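Long-range contacts in thioesterase (Pseudomonas aeruginosa, PDB 2O5U), which is a putative thioesterase of the hot-dog superfamily that probably hydrolyses fatty acyl-CoA: residues Y37-F41 and S69-Y73; Y13-I19 and I83-R88; F40-V45 and Y99-L103; M2-P8 and D72-P76; L87-L92 and L140-Q144. All blocks are in the same frame, centred on the assembly; numbering follows the deposited sequence. Where two conformers were deposited one is given.

In the fold
Contacts 1 and 3 lie in the buried core. Both hold helix 34-53 against the antiparallel sheet, and they share Phe-40 and Phe-41. Their chemistry is aromatic and aliphatic, with no hydrogen bond across either. Contact 2 is partly buried and joins two neighbouring strands of that sheet by backbone bonds. Its Met-85 also packs on Phe-40 and Phe-41. Contact 5, also partly buried, shares Leu-87 and Arg-88 with contact 2 and brings the C-terminal turn to the same strand. Contact 4 lies at the surface, about 22 Å from contact 5 between centres. It shares Asp-72 and Tyr-73 with contact 1, and it mixes apolar packing with a backbone bond and a bridging water.

Contact 1. Residues Y37-F41 and S69-Y73; sequences YYAFF and SSCDY
Tyr-37, Tyr-38 and Phe-41 of helix 34-53 meet Cys-71 and Tyr-73 of strand 62-73 in a buried aromatic and sulfur contact. The helix lies against the sheet here, at one of its two outermost strands within the chain. The short axes pass 9.8 Å apart and make an angle of 123°. Tyr-37 and Tyr-73 form a T-shaped pair. The edge of Tyr-73 points at the face of Tyr-37, with CE2 of Tyr-73 3.4 Å from CD1 of Tyr-37 and the planes at 86°. CG of Tyr-73 sits beside its own backbone N (chi1 -56°), and the ring reaches back toward the helix. Its hydroxyl comes within 3.4 Å of CE1 of Tyr-38 and is hydrogen-bonded to the backbone O of Asn-34.

Cys-71 lies among the rings. Its SG is over one face of Tyr-73, 3.6 Å above the plane and toward the rim. It touches CZ of Phe-41 at 3.6 Å, in an oblique approach to that ring. The same SG lies above the face of Tyr-38, but farther off, 5.4 Å from the ring centroid. CB of Cys-71 packs on CZ of Tyr-38. The edge of Phe-41 is turned to the strand backbone, where O of Ser-70 lies in the ring plane, 3.5 Å from CE2 of Phe-41.

The hydroxyl of Tyr-38 is satisfied by Ser-69 OG of the second subunit, and the Tyr-38 rings of the two chains stack. Residues 69-72 pair antiparallel with a strand of that subunit, so the sheet runs on across the interface. A long helix held against a sheet that continues into a partner is characteristic of hot-dog fold dimers.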
# COMPACT_ATOMS: atom_id res chain seq x y z
N TYR A 37 9.50 3.23 3.10
CA TYR A 37 10.33 3.61 4.23
C TYR A 37 9.57 4.53 5.16
O TYR A 37 9.67 4.43 6.39
CB TYR A 37 11.59 4.28 3.70
CG TYR A 37 12.62 3.30 3.14
CD1 TYR A 37 12.46 2.77 1.86
CD2 TYR A 37 13.70 2.89 3.91
CE1 TYR A 37 13.38 1.86 1.32
CE2 TYR A 37 14.66 1.99 3.39
CZ TYR A 37 14.50 1.49 2.10
OH TYR A 37 15.45 0.63 1.60
N TYR A 38 8.73 5.40 4.60
CA TYR A 38 7.93 6.29 5.44
C TYR A 38 6.87 5.55 6.24
O TYR A 38 6.52 5.96 7.35
CB TYR A 38 7.29 7.38 4.58
CG TYR A 38 8.27 8.38 4.03
CD1 TYR A 38 8.62 8.38 2.68
CD2 TYR A 38 8.85 9.33 4.87
CE1 TYR A 38 9.54 9.30 2.19
CE2 TYR A 38 9.78 10.26 4.39
CZ TYR A 38 10.09 10.26 3.05
OH TYR A 38 10.99 11.21 2.59
N ALA A 39 6.34 4.48 5.66
CA ALA A 39 5.46 3.55 6.38
C ALA A 39 6.19 2.85 7.53
O ALA A 39 5.61 2.71 8.62
CB ALA A 39 4.81 2.55 5.43
N PHE A 40 7.45 2.46 7.32
CA PHE A 40 8.31 1.98 8.44
C PHE A 40 8.50 3.08 9.52
O PHE A 40 8.44 2.77 10.71
CB PHE A 40 9.70 1.52 7.95
CG PHE A 40 9.66 0.38 6.96
CD1 PHE A 40 8.65 -0.59 7.03
CD2 PHE A 40 10.66 0.24 6.02
CE1 PHE A 40 8.65 -1.67 6.13
CE2 PHE A 40 10.64 -0.87 5.08
CZ PHE A 40 9.65 -1.79 5.16
N PHE A 41 8.75 4.34 9.11
CA PHE A 41 8.93 5.43 10.11
C PHE A 41 7.62 5.57 10.98
O PHE A 41 7.67 5.67 12.22
CB PHE A 41 9.09 6.76 9.40
CG PHE A 41 10.43 6.98 8.68
CD1 PHE A 41 11.42 6.00 8.61
CD2 PHE A 41 10.68 8.23 8.11
CE1 PHE A 41 12.64 6.26 7.94
CE2 PHE A 41 11.90 8.51 7.46
CZ PHE A 41 12.88 7.52 7.36
N SER A 69 8.30 15.53 6.72
CA SER A 69 9.09 14.34 6.84
C SER A 69 10.13 14.41 5.75
O SER A 69 10.01 15.19 4.78
CB SER A 69 8.26 13.05 6.67
OG SER A 69 7.45 13.11 5.46
N SER A 70 11.15 13.61 5.91
CA SER A 70 12.15 13.46 4.81
C SER A 70 12.94 12.18 4.98
O SER A 70 12.99 11.58 6.10
CB SER A 70 13.07 14.69 4.75
OG SER A 70 13.73 14.89 5.99
N CYS A 71 13.60 11.74 3.89
CA CYS A 71 14.41 10.52 3.95
C CYS A 71 15.55 10.60 2.95
O CYS A 71 15.39 11.16 1.86
CB CYS A 71 13.56 9.28 3.59
SG CYS A 71 14.30 7.68 4.03
N ASP A 72 16.70 10.04 3.32
CA ASP A 72 17.82 9.81 2.39
C ASP A 72 17.99 8.33 2.28
O ASP A 72 17.95 7.62 3.27
CB ASP A 72 19.12 10.44 2.92
CG ASP A 72 19.01 11.96 3.06
OD1 ASP A 72 18.82 12.66 2.04
OD2 ASP A 72 19.06 12.45 4.21
N TYR A 73 18.19 7.85 1.07
CA TYR A 73 18.33 6.41 0.81
C TYR A 73 19.76 6.11 0.38
O TYR A 73 20.21 6.63 -0.65
CB TYR A 73 17.38 6.03 -0.30
CG TYR A 73 15.93 6.41 -0.02
CD1 TYR A 73 15.43 7.67 -0.33
CD2 TYR A 73 15.08 5.49 0.60
CE1 TYR A 73 14.06 8.04 -0.02
CE2 TYR A 73 13.73 5.81 0.87
CZ TYR A 73 13.25 7.07 0.58
OH TYR A 73 11.92 7.31 0.86

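Contact 2. Residues Y13-I19 and I83-R88; sequences YLHFQPI and IEMGLR
His-15, Gln-17 and Ile-19 pair with Leu-87, Met-85 and Ile-83 as hydrogen-bonded pairs of two antiparallel strands. Backbone bonds come first. Gln-17 and Met-85 bond in both directions, at 2.9 Å for N of Gln-17 to O of Met-85 and also for N of Met-85 to O of Gln-17. N of Leu-87 bonds to O of His-15 at 2.8 Å. O of Leu-87 is gripped twice, by N of Leu-14 at 2.9 Å and by N of His-15. Leu-14 and His-15 thus face one residue in a classic beta bulge. CA-H...O contacts supplement the ladder.

Apolar contacts lie on the face of Ile-19 and Met-85, which is turned to helix 34-53. CD1 of Ile-19 touches CG of Met-85 at 3.7 Å. CD1 of Ile-83 packs on CB of Ile-19. Met-85 bends at chi2 and chi3, and Phe-40 and Phe-41 of the helix pack on it.

Aromatic contacts lie on the other face. Gly-86 has no side chain, and two rings close in on it. CE2 of Phe-16 is 3.6 Å from CA of Gly-86. CD2 of Tyr-13 is 3.7 Å from C of Gly-86, an oblique approach. In one of the two conformers of Arg-88, its NH1 sits 3.3 Å above the Tyr-13 ring plane, toward the rim, and bonds to O of Gln-12.

Another charge is held from outside. OE2 of Glu-84 forms a salt bridge with Arg-10, which also makes a cation-pi contact with Phe-16.

The chemistry implies a sheet edge fixed by its backbone, largely apolar toward the helix, with His-15 and Gln-17 on the same face, and aromatic and charged on the other.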
# COMPACT_ATOMS: atom_id res chain seq x y z
N TYR A 13 21.12 5.80 17.55
CA TYR A 13 19.66 5.59 17.79
C TYR A 13 19.46 4.87 19.10
O TYR A 13 20.32 4.08 19.50
CB TYR A 13 19.04 4.79 16.62
CG TYR A 13 19.20 5.61 15.34
CD1 TYR A 13 20.35 5.49 14.57
CD2 TYR A 13 18.28 6.58 14.99
CE1 TYR A 13 20.54 6.30 13.42
CE2 TYR A 13 18.44 7.40 13.87
CZ TYR A 13 19.58 7.27 13.10
OH TYR A 13 19.72 8.07 12.00
N LEU A 14 18.34 5.11 19.76
CA LEU A 14 18.16 4.65 21.16
C LEU A 14 17.22 3.44 21.36
O LEU A 14 17.31 2.69 22.39
CB LEU A 14 17.72 5.80 22.04
CG LEU A 14 18.86 6.70 22.54
CD1 LEU A 14 19.50 7.59 21.44
CD2 LEU A 14 18.36 7.56 23.69
N HIS A 15 16.33 3.25 20.41
CA HIS A 15 15.34 2.21 20.45
C HIS A 15 15.24 1.56 19.06
O HIS A 15 15.20 2.27 18.05
CB HIS A 15 14.00 2.83 20.80
CG HIS A 15 12.84 1.87 20.69
ND1 HIS A 15 12.55 0.95 21.67
CD2 HIS A 15 11.91 1.71 19.73
CE1 HIS A 15 11.48 0.25 21.31
NE2 HIS A 15 11.09 0.69 20.13
N PHE A 16 15.09 0.24 19.05
CA PHE A 16 15.02 -0.55 17.82
C PHE A 16 13.78 -1.41 17.70
O PHE A 16 13.34 -2.01 18.68
CB PHE A 16 16.27 -1.43 17.69
CG PHE A 16 17.48 -0.62 17.43
CD1 PHE A 16 18.18 -0.08 18.49
CD2 PHE A 16 17.86 -0.33 16.12
CE1 PHE A 16 19.30 0.73 18.26
CE2 PHE A 16 18.98 0.48 15.89
CZ PHE A 16 19.67 1.02 16.95
N GLN A 17 13.27 -1.51 16.49
CA GLN A 17 12.12 -2.38 16.28
C GLN A 17 12.23 -3.10 14.98
O GLN A 17 12.34 -2.46 13.93
CB GLN A 17 10.83 -1.59 16.26
CG GLN A 17 9.61 -2.50 16.17
CD GLN A 17 8.37 -1.77 15.75
OE1 GLN A 17 8.26 -0.58 15.99
NE2 GLN A 17 7.42 -2.48 15.16
N PRO A 18 12.11 -4.42 15.04
CA PRO A 18 12.08 -5.18 13.82
C PRO A 18 10.74 -4.94 13.12
O PRO A 18 9.69 -4.74 13.78
CB PRO A 18 12.23 -6.62 14.33
CG PRO A 18 11.61 -6.59 15.67
CD PRO A 18 11.98 -5.28 16.23
N ILE A 19 10.76 -4.93 11.79
CA ILE A 19 9.55 -4.86 10.97
C ILE A 19 9.73 -5.88 9.88
O ILE A 19 10.70 -5.83 9.18
CB ILE A 19 9.36 -3.47 10.32
CG1 ILE A 19 9.19 -2.39 11.43
CG2 ILE A 19 8.16 -3.48 9.38
CD1 ILE A 19 8.78 -1.01 10.94
N ILE A 83 14.47 -6.43 8.53
CA ILE A 83 14.95 -5.08 8.74
C ILE A 83 14.64 -4.68 10.18
O ILE A 83 13.89 -5.37 10.89
CB ILE A 83 14.39 -4.06 7.67
CG1 ILE A 83 12.86 -3.82 7.78
CG2 ILE A 83 14.79 -4.49 6.18
CD1 ILE A 83 12.47 -2.59 8.71
N GLU A 84 15.23 -3.58 10.61
CA GLU A 84 14.90 -3.01 11.89
C GLU A 84 15.08 -1.51 11.82
O GLU A 84 15.99 -1.03 11.12
CB GLU A 84 15.68 -3.67 13.04
CG GLU A 84 16.98 -3.08 13.36
CD GLU A 84 17.71 -3.88 14.44
OE1 GLU A 84 17.17 -4.02 15.57
OE2 GLU A 84 18.83 -4.34 14.15
N MET A 85 14.23 -0.80 12.55
CA MET A 85 14.23 0.65 12.56
C MET A 85 14.82 1.10 13.85
O MET A 85 14.38 0.61 14.90
CB MET A 85 12.80 1.20 12.49
CG MET A 85 12.00 0.79 11.25
SD MET A 85 12.85 1.20 9.70
CE MET A 85 12.95 2.97 9.77
N GLY A 86 15.83 1.98 13.76
CA GLY A 86 16.32 2.77 14.91
C GLY A 86 15.57 4.08 15.03
O GLY A 86 15.22 4.75 14.03
N LEU A 87 15.27 4.43 16.27
CA LEU A 87 14.53 5.61 16.59
C LEU A 87 15.22 6.42 17.69
O LEU A 87 15.72 5.83 18.67
CB LEU A 87 13.14 5.17 17.05
CG LEU A 87 12.17 6.24 17.58
CD1 LEU A 87 11.90 7.38 16.57
CD2 LEU A 87 10.85 5.57 18.00
N ARG A 88 15.32 7.73 17.48
CA ARG A 88 15.59 8.66 18.57
C ARG A 88 14.73 9.93 18.38
O ARG A 88 14.26 10.19 17.28
CB ARG A 88 17.04 9.05 18.60
CG ARG A 88 17.44 9.85 17.42
CD ARG A 88 18.80 10.46 17.71
NE ARG A 88 19.23 11.39 16.66
CZ ARG A 88 19.93 11.04 15.58
NH1 ARG A 88 20.26 9.78 15.37
NH2 ARG A 88 20.29 11.95 14.70
O HOH W 1 21.31 11.13 12.56
O HOH W 2 12.47 1.65 16.62

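Contact 3. Residues F40-V45 and Y99-L103; sequences FFDTAV and YELAL
Helix 34-53 crosses strand 96-105, with the short axes 9.3 Å apart at 117°, and brings Phe-41 and Val-45 onto Leu-101 and Tyr-99. The side chains do all the touching. No hydrogen bond links the two segments.

Val-45 lies over one face of the Tyr-99 ring. Its CG1 is 3.3 Å from CZ of Tyr-99, shifted from the ring centre toward the rim, in a CH-pi contact. CG1 of Val-45 points anti to the backbone N (chi1 168°), which puts CG2 within touch of both CG of Tyr-99 and CD1 of Leu-101, the latter at 3.6 Å. The hydroxyl of Tyr-99 is bonded to ND1 of His-119.

Leu-101 is the middle of the contact, and its atoms divide among three helix residues. CB lies over one face of the Phe-41 ring, 3.8 Å from CD1 of Phe-41, as a second CH-pi contact. These two side chains run in opposite senses, side by side. CD2 of Leu-101 meets CB of Ala-44 at 3.5 Å. CD1 is the branch that meets Val-45.

At the other end, CD1 of Leu-103 touches CD2 of Phe-40 at 3.5 Å, in an oblique approach to the ring. Met-85 of the neighbouring strand also packs on Leu-103. The far side of the helix meets other subunits: OG1 of Thr-43 bonds to N of Trp-23 in the third subunit.

Alternate strand residues, Tyr-99, Leu-101 and Leu-103, thus face the helix. This is the hot-dog fold, in which an antiparallel sheet wraps a long central helix.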
# COMPACT_ATOMS: atom_id res chain seq x y z
N PHE A 40 7.45 2.46 7.32
CA PHE A 40 8.31 1.98 8.44
C PHE A 40 8.50 3.08 9.52
O PHE A 40 8.44 2.77 10.71
CB PHE A 40 9.70 1.52 7.95
CG PHE A 40 9.66 0.38 6.96
CD1 PHE A 40 8.65 -0.59 7.03
CD2 PHE A 40 10.66 0.24 6.02
CE1 PHE A 40 8.65 -1.67 6.13
CE2 PHE A 40 10.64 -0.87 5.08
CZ PHE A 40 9.65 -1.79 5.16
N PHE A 41 8.75 4.34 9.11
CA PHE A 41 8.93 5.43 10.11
C PHE A 41 7.62 5.57 10.98
O PHE A 41 7.67 5.67 12.22
CB PHE A 41 9.09 6.76 9.40
CG PHE A 41 10.43 6.98 8.68
CD1 PHE A 41 11.42 6.00 8.61
CD2 PHE A 41 10.68 8.23 8.11
CE1 PHE A 41 12.64 6.26 7.94
CE2 PHE A 41 11.90 8.51 7.46
CZ PHE A 41 12.88 7.52 7.36
N ASP A 42 6.48 5.59 10.32
CA ASP A 42 5.17 5.75 10.95
C ASP A 42 4.88 4.62 11.92
O ASP A 42 4.33 4.84 13.04
CB ASP A 42 4.04 5.70 9.88
CG ASP A 42 3.66 7.05 9.35
OD1 ASP A 42 4.52 7.97 9.44
OD2 ASP A 42 2.52 7.20 8.87
N THR A 43 5.20 3.41 11.46
CA THR A 43 5.06 2.20 12.26
C THR A 43 5.93 2.18 13.49
O THR A 43 5.44 1.93 14.58
CB THR A 43 5.27 0.92 11.38
OG1 THR A 43 4.28 0.99 10.36
CG2 THR A 43 5.11 -0.38 12.22
N ALA A 44 7.22 2.45 13.31
CA ALA A 44 8.20 2.41 14.40
C ALA A 44 7.79 3.42 15.48
O ALA A 44 7.83 3.11 16.69
CB ALA A 44 9.60 2.79 13.85
N VAL A 45 7.45 4.63 15.05
CA VAL A 45 7.11 5.71 16.01
C VAL A 45 5.81 5.37 16.74
O VAL A 45 5.73 5.39 17.96
CB VAL A 45 7.05 7.11 15.34
CG1 VAL A 45 6.40 8.16 16.28
CG2 VAL A 45 8.43 7.61 14.98
N TYR A 99 11.32 13.32 15.32
CA TYR A 99 11.97 12.00 15.36
C TYR A 99 13.10 11.91 14.32
O TYR A 99 12.99 12.48 13.22
CB TYR A 99 10.96 10.90 15.08
CG TYR A 99 9.65 11.00 15.81
CD1 TYR A 99 8.52 11.60 15.23
CD2 TYR A 99 9.55 10.55 17.11
CE1 TYR A 99 7.29 11.67 15.97
CE2 TYR A 99 8.38 10.63 17.82
CZ TYR A 99 7.27 11.18 17.26
OH TYR A 99 6.12 11.22 17.99
N GLU A 100 14.20 11.26 14.70
CA GLU A 100 15.16 10.68 13.73
C GLU A 100 15.03 9.16 13.65
O GLU A 100 15.04 8.51 14.66
CB GLU A 100 16.55 11.00 14.19
CG GLU A 100 16.87 12.48 14.29
CD GLU A 100 17.19 13.12 12.94
OE1 GLU A 100 17.50 12.41 11.93
OE2 GLU A 100 17.16 14.34 12.91
N LEU A 101 14.97 8.60 12.43
CA LEU A 101 14.84 7.17 12.23
C LEU A 101 15.86 6.70 11.17
O LEU A 101 16.26 7.48 10.31
CB LEU A 101 13.43 6.84 11.72
CG LEU A 101 12.37 6.70 12.85
CD1 LEU A 101 11.23 7.61 12.65
CD2 LEU A 101 11.93 5.34 13.07
N ALA A 102 16.26 5.45 11.26
CA ALA A 102 17.10 4.84 10.23
C ALA A 102 16.66 3.37 10.11
O ALA A 102 16.24 2.75 11.10
CB ALA A 102 18.61 5.01 10.57
N LEU A 103 16.74 2.81 8.90
CA LEU A 103 16.50 1.42 8.65
C LEU A 103 17.87 0.75 8.57
O LEU A 103 18.78 1.27 7.91
CB LEU A 103 15.74 1.18 7.34
CG LEU A 103 15.43 -0.28 6.95
CD1 LEU A 103 14.11 -0.39 6.17
CD2 LEU A 103 16.57 -0.94 6.20

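Contact 4. Residues M2-P8 and D72-P76; sequences MATAPRP and DYFAP
Phe-74 offers one face of its ring to Arg-7, and O of Asp-72 lies over the opposite face. CG of Arg-7 sits 3.4 Å above the ring plane, toward the rim, in a CH-pi contact. The two side chains run past each other in opposite directions. The guanidinium is 23° from the ring plane and has CB of Phe-74 over its face. Its NE bonds to O of Ala-111. O of Ala-3 and CB of Ala-5 lie at the edge of the Phe-74 ring, in its plane. CD of Pro-8 packs on CE1 of Phe-74 at 3.6 Å.

Met-2 packs farther along the segment, on Tyr-73 and Pro-76. Its CE touches CB of Tyr-73 at 3.7 Å, and its SD is 3.9 Å from CD of Pro-76. The bend at chi3 (61°) turns CE toward Tyr-73.

One direct hydrogen bond joins the segments, from N of Ala-3 to O of Tyr-73 at 2.9 Å. A water accepts from N of Met-2 and donates to O of Ala-3 and to O of Phe-74, each at 2.8 Å from the water oxygen.

The chemistry implies that the irregular N-terminal segment is held at the surface largely by apolar wrapping of one phenylalanine, with backbone groups satisfied directly or through water.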
# COMPACT_ATOMS: atom_id res chain seq x y z
N MET A 2 23.76 6.02 -4.15
CA MET A 2 22.53 6.75 -3.98
C MET A 2 22.82 8.04 -3.21
O MET A 2 23.65 8.85 -3.66
CB MET A 2 21.55 5.85 -3.25
CG MET A 2 21.29 4.53 -4.02
SD MET A 2 20.00 3.44 -3.37
CE MET A 2 18.56 4.53 -3.48
N ALA A 3 22.15 8.25 -2.07
CA ALA A 3 22.37 9.47 -1.29
C ALA A 3 23.83 9.58 -0.83
O ALA A 3 24.46 8.59 -0.49
CB ALA A 3 21.42 9.52 -0.08
N THR A 4 24.34 10.79 -0.84
CA THR A 4 25.75 11.03 -0.54
C THR A 4 25.93 11.64 0.85
O THR A 4 27.09 11.87 1.27
CB THR A 4 26.36 11.98 -1.55
OG1 THR A 4 25.59 13.18 -1.53
CG2 THR A 4 26.29 11.35 -2.96
N ALA A 5 24.81 11.95 1.53
CA ALA A 5 24.84 12.37 2.95
C ALA A 5 25.66 11.41 3.82
O ALA A 5 25.81 10.22 3.47
CB ALA A 5 23.36 12.58 3.55
N PRO A 6 26.20 11.92 4.96
CA PRO A 6 26.95 11.04 5.89
C PRO A 6 26.05 9.94 6.43
O PRO A 6 24.94 10.22 6.89
CB PRO A 6 27.42 11.98 7.01
CG PRO A 6 26.96 13.39 6.65
CD PRO A 6 26.16 13.34 5.36
N ARG A 7 26.47 8.68 6.28
CA ARG A 7 25.63 7.57 6.73
C ARG A 7 25.63 7.44 8.25
O ARG A 7 26.68 7.29 8.84
CB ARG A 7 26.08 6.24 6.11
CG ARG A 7 25.33 5.90 4.90
CD ARG A 7 25.93 4.68 4.20
NE ARG A 7 25.10 3.50 4.34
CZ ARG A 7 25.36 2.38 3.68
NH1 ARG A 7 24.58 1.30 3.77
NH2 ARG A 7 26.44 2.36 2.89
N PRO A 8 24.44 7.52 8.88
CA PRO A 8 24.36 7.34 10.32
C PRO A 8 24.60 5.89 10.71
O PRO A 8 24.41 4.95 9.89
CB PRO A 8 22.91 7.71 10.64
CG PRO A 8 22.36 8.25 9.39
CD PRO A 8 23.12 7.74 8.29
N ASP A 72 16.70 10.04 3.32
CA ASP A 72 17.82 9.81 2.39
C ASP A 72 17.99 8.33 2.28
O ASP A 72 17.95 7.62 3.27
CB ASP A 72 19.12 10.44 2.92
CG ASP A 72 19.01 11.96 3.06
OD1 ASP A 72 18.82 12.66 2.04
OD2 ASP A 72 19.06 12.45 4.21
N TYR A 73 18.19 7.85 1.07
CA TYR A 73 18.33 6.41 0.81
C TYR A 73 19.76 6.11 0.38
O TYR A 73 20.21 6.63 -0.65
CB TYR A 73 17.38 6.03 -0.30
CG TYR A 73 15.93 6.41 -0.02
CD1 TYR A 73 15.43 7.67 -0.33
CD2 TYR A 73 15.08 5.49 0.60
CE1 TYR A 73 14.06 8.04 -0.02
CE2 TYR A 73 13.73 5.81 0.87
CZ TYR A 73 13.25 7.07 0.58
OH TYR A 73 11.92 7.31 0.86
N PHE A 74 20.47 5.30 1.18
CA PHE A 74 21.93 5.08 0.98
C PHE A 74 22.21 3.80 0.23
O PHE A 74 23.10 3.76 -0.61
CB PHE A 74 22.68 5.06 2.33
CG PHE A 74 22.44 6.29 3.18
CD1 PHE A 74 21.69 6.20 4.34
CD2 PHE A 74 22.93 7.52 2.79
CE1 PHE A 74 21.43 7.38 5.12
CE2 PHE A 74 22.69 8.68 3.58
CZ PHE A 74 21.91 8.60 4.74
N ALA A 75 21.40 2.77 0.48
CA ALA A 75 21.53 1.50 -0.19
C ALA A 75 20.24 0.69 -0.12
O ALA A 75 19.60 0.70 0.92
CB ALA A 75 22.70 0.68 0.46
N PRO A 76 19.93 -0.10 -1.16
CA PRO A 76 18.63 -0.84 -1.14
C PRO A 76 18.54 -2.03 -0.17
O PRO A 76 19.55 -2.62 0.22
CB PRO A 76 18.48 -1.31 -2.60
CG PRO A 76 19.81 -1.36 -3.18
CD PRO A 76 20.65 -0.28 -2.43
O HOH W 3 24.76 5.94 -1.39

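Contact 5. Residues L87-L92 and L140-Q144; sequences LRVARL and LAALQ
Leu-143 bonds to Val-89 in an unusual way: the bond is almost straight, but the donor comes to the carbonyl from well above its plane. N of Val-89 and O of Leu-143 are 3.0 Å apart with an angle of 172° at the hydrogen, and the donor stands 61° out of the carbonyl plane. A type I turn from Ala-141 to Gln-144 brings the carbonyl there. A CA-H...O contact runs beside it, with CA of Gln-144 3.3 Å from O of Val-89.

Apolar side chains pack around this bond. CG2 of Val-89 touches CD2 of Leu-140 at 3.8 Å and also reaches CB of Leu-143. CD1 of Leu-143 meets CD2 of Leu-87 at 3.7 Å, the two chains crossing at about a right angle. CD1 of Leu-92 packs on CD1 of Leu-140 at 3.7 Å, while CD2 of Leu-92 lies by N of Ala-141.

Gln-144, the last modelled residue, extends its chain past Val-89 toward Leu-92, with CG anti to the backbone N (chi1 -178°). A water donates to OE1 of Gln-144 and accepts from N of Leu-92, the latter 3.0 Å from the water oxygen. The amide is thus linked to the backbone through solvent.

Between the two ends the strand turns a corner at Ala-90. Ala-90 and Arg-91 both face Gln-98 in a classic beta bulge. Leu-140 packs on Leu-49, and Leu-143 on Tyr-48, of helix 34-53. The arrangement is a C-terminal helix and turn closing over a bulged strand, beside the central helix of the hot-dog fold.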
# COMPACT_ATOMS: atom_id res chain seq x y z
N LEU A 87 15.27 4.43 16.27
CA LEU A 87 14.53 5.61 16.59
C LEU A 87 15.22 6.42 17.69
O LEU A 87 15.72 5.83 18.67
CB LEU A 87 13.14 5.17 17.05
CG LEU A 87 12.17 6.24 17.58
CD1 LEU A 87 11.90 7.38 16.57
CD2 LEU A 87 10.85 5.57 18.00
N ARG A 88 15.32 7.73 17.48
CA ARG A 88 15.59 8.66 18.57
C ARG A 88 14.73 9.93 18.38
O ARG A 88 14.26 10.19 17.28
CB ARG A 88 17.04 9.05 18.60
CG ARG A 88 17.44 9.85 17.42
CD ARG A 88 18.80 10.46 17.71
NE ARG A 88 19.23 11.39 16.66
CZ ARG A 88 19.93 11.04 15.58
NH1 ARG A 88 20.26 9.78 15.37
NH2 ARG A 88 20.29 11.95 14.70
N VAL A 89 14.57 10.70 19.46
CA VAL A 89 13.86 11.98 19.42
C VAL A 89 14.97 13.02 19.37
O VAL A 89 15.85 13.06 20.25
CB VAL A 89 12.94 12.12 20.67
CG1 VAL A 89 12.68 13.58 21.03
CG2 VAL A 89 11.63 11.28 20.44
N ALA A 90 14.95 13.86 18.36
CA ALA A 90 15.96 14.94 18.22
C ALA A 90 15.52 16.17 18.98
O ALA A 90 16.33 16.88 19.52
CB ALA A 90 16.16 15.31 16.74
N ARG A 91 14.23 16.46 18.96
CA ARG A 91 13.70 17.53 19.84
C ARG A 91 12.30 17.29 20.32
O ARG A 91 11.48 16.67 19.64
CB ARG A 91 13.85 18.95 19.28
CG ARG A 91 13.39 19.21 17.91
CD ARG A 91 12.82 20.67 17.78
NE ARG A 91 11.68 20.54 16.87
CZ ARG A 91 10.40 20.48 17.26
NH1 ARG A 91 10.05 20.67 18.54
NH2 ARG A 91 9.47 20.28 16.34
N LEU A 92 12.04 17.79 21.53
CA LEU A 92 10.77 17.53 22.17
C LEU A 92 10.29 18.86 22.73
O LEU A 92 10.94 19.48 23.58
CB LEU A 92 10.92 16.46 23.26
CG LEU A 92 9.73 16.17 24.19
CD1 LEU A 92 8.63 15.57 23.37
CD2 LEU A 92 10.14 15.19 25.28
N LEU A 140 8.65 9.80 25.24
CA LEU A 140 9.47 10.47 24.21
C LEU A 140 10.79 10.99 24.82
O LEU A 140 11.84 10.96 24.16
CB LEU A 140 8.71 11.66 23.62
CG LEU A 140 7.47 11.31 22.79
CD1 LEU A 140 6.66 12.58 22.52
CD2 LEU A 140 8.01 10.62 21.50
N ALA A 141 10.73 11.49 26.04
CA ALA A 141 11.91 11.96 26.71
C ALA A 141 12.95 10.83 26.87
O ALA A 141 14.13 11.09 26.74
CB ALA A 141 11.55 12.61 28.11
N ALA A 142 12.51 9.61 27.10
CA ALA A 142 13.44 8.49 27.16
C ALA A 142 14.17 8.18 25.81
O ALA A 142 15.10 7.37 25.79
CB ALA A 142 12.75 7.26 27.70
N LEU A 143 13.77 8.82 24.71
CA LEU A 143 14.44 8.60 23.40
C LEU A 143 15.34 9.75 22.96
O LEU A 143 15.92 9.68 21.91
CB LEU A 143 13.42 8.27 22.27
CG LEU A 143 12.62 7.01 22.61
CD1 LEU A 143 11.77 6.60 21.44
CD2 LEU A 143 13.50 5.81 23.07
N GLN A 144 15.43 10.80 23.76
CA GLN A 144 16.10 12.02 23.33
C GLN A 144 17.60 12.05 23.58
O GLN A 144 18.06 11.44 24.54
CB GLN A 144 15.42 13.23 23.99
CG GLN A 144 16.03 14.56 23.55
CD GLN A 144 15.13 15.74 23.82
OE1 GLN A 144 15.16 16.72 23.05
NE2 GLN A 144 14.33 15.66 24.91
O HOH W 4 14.30 19.15 22.93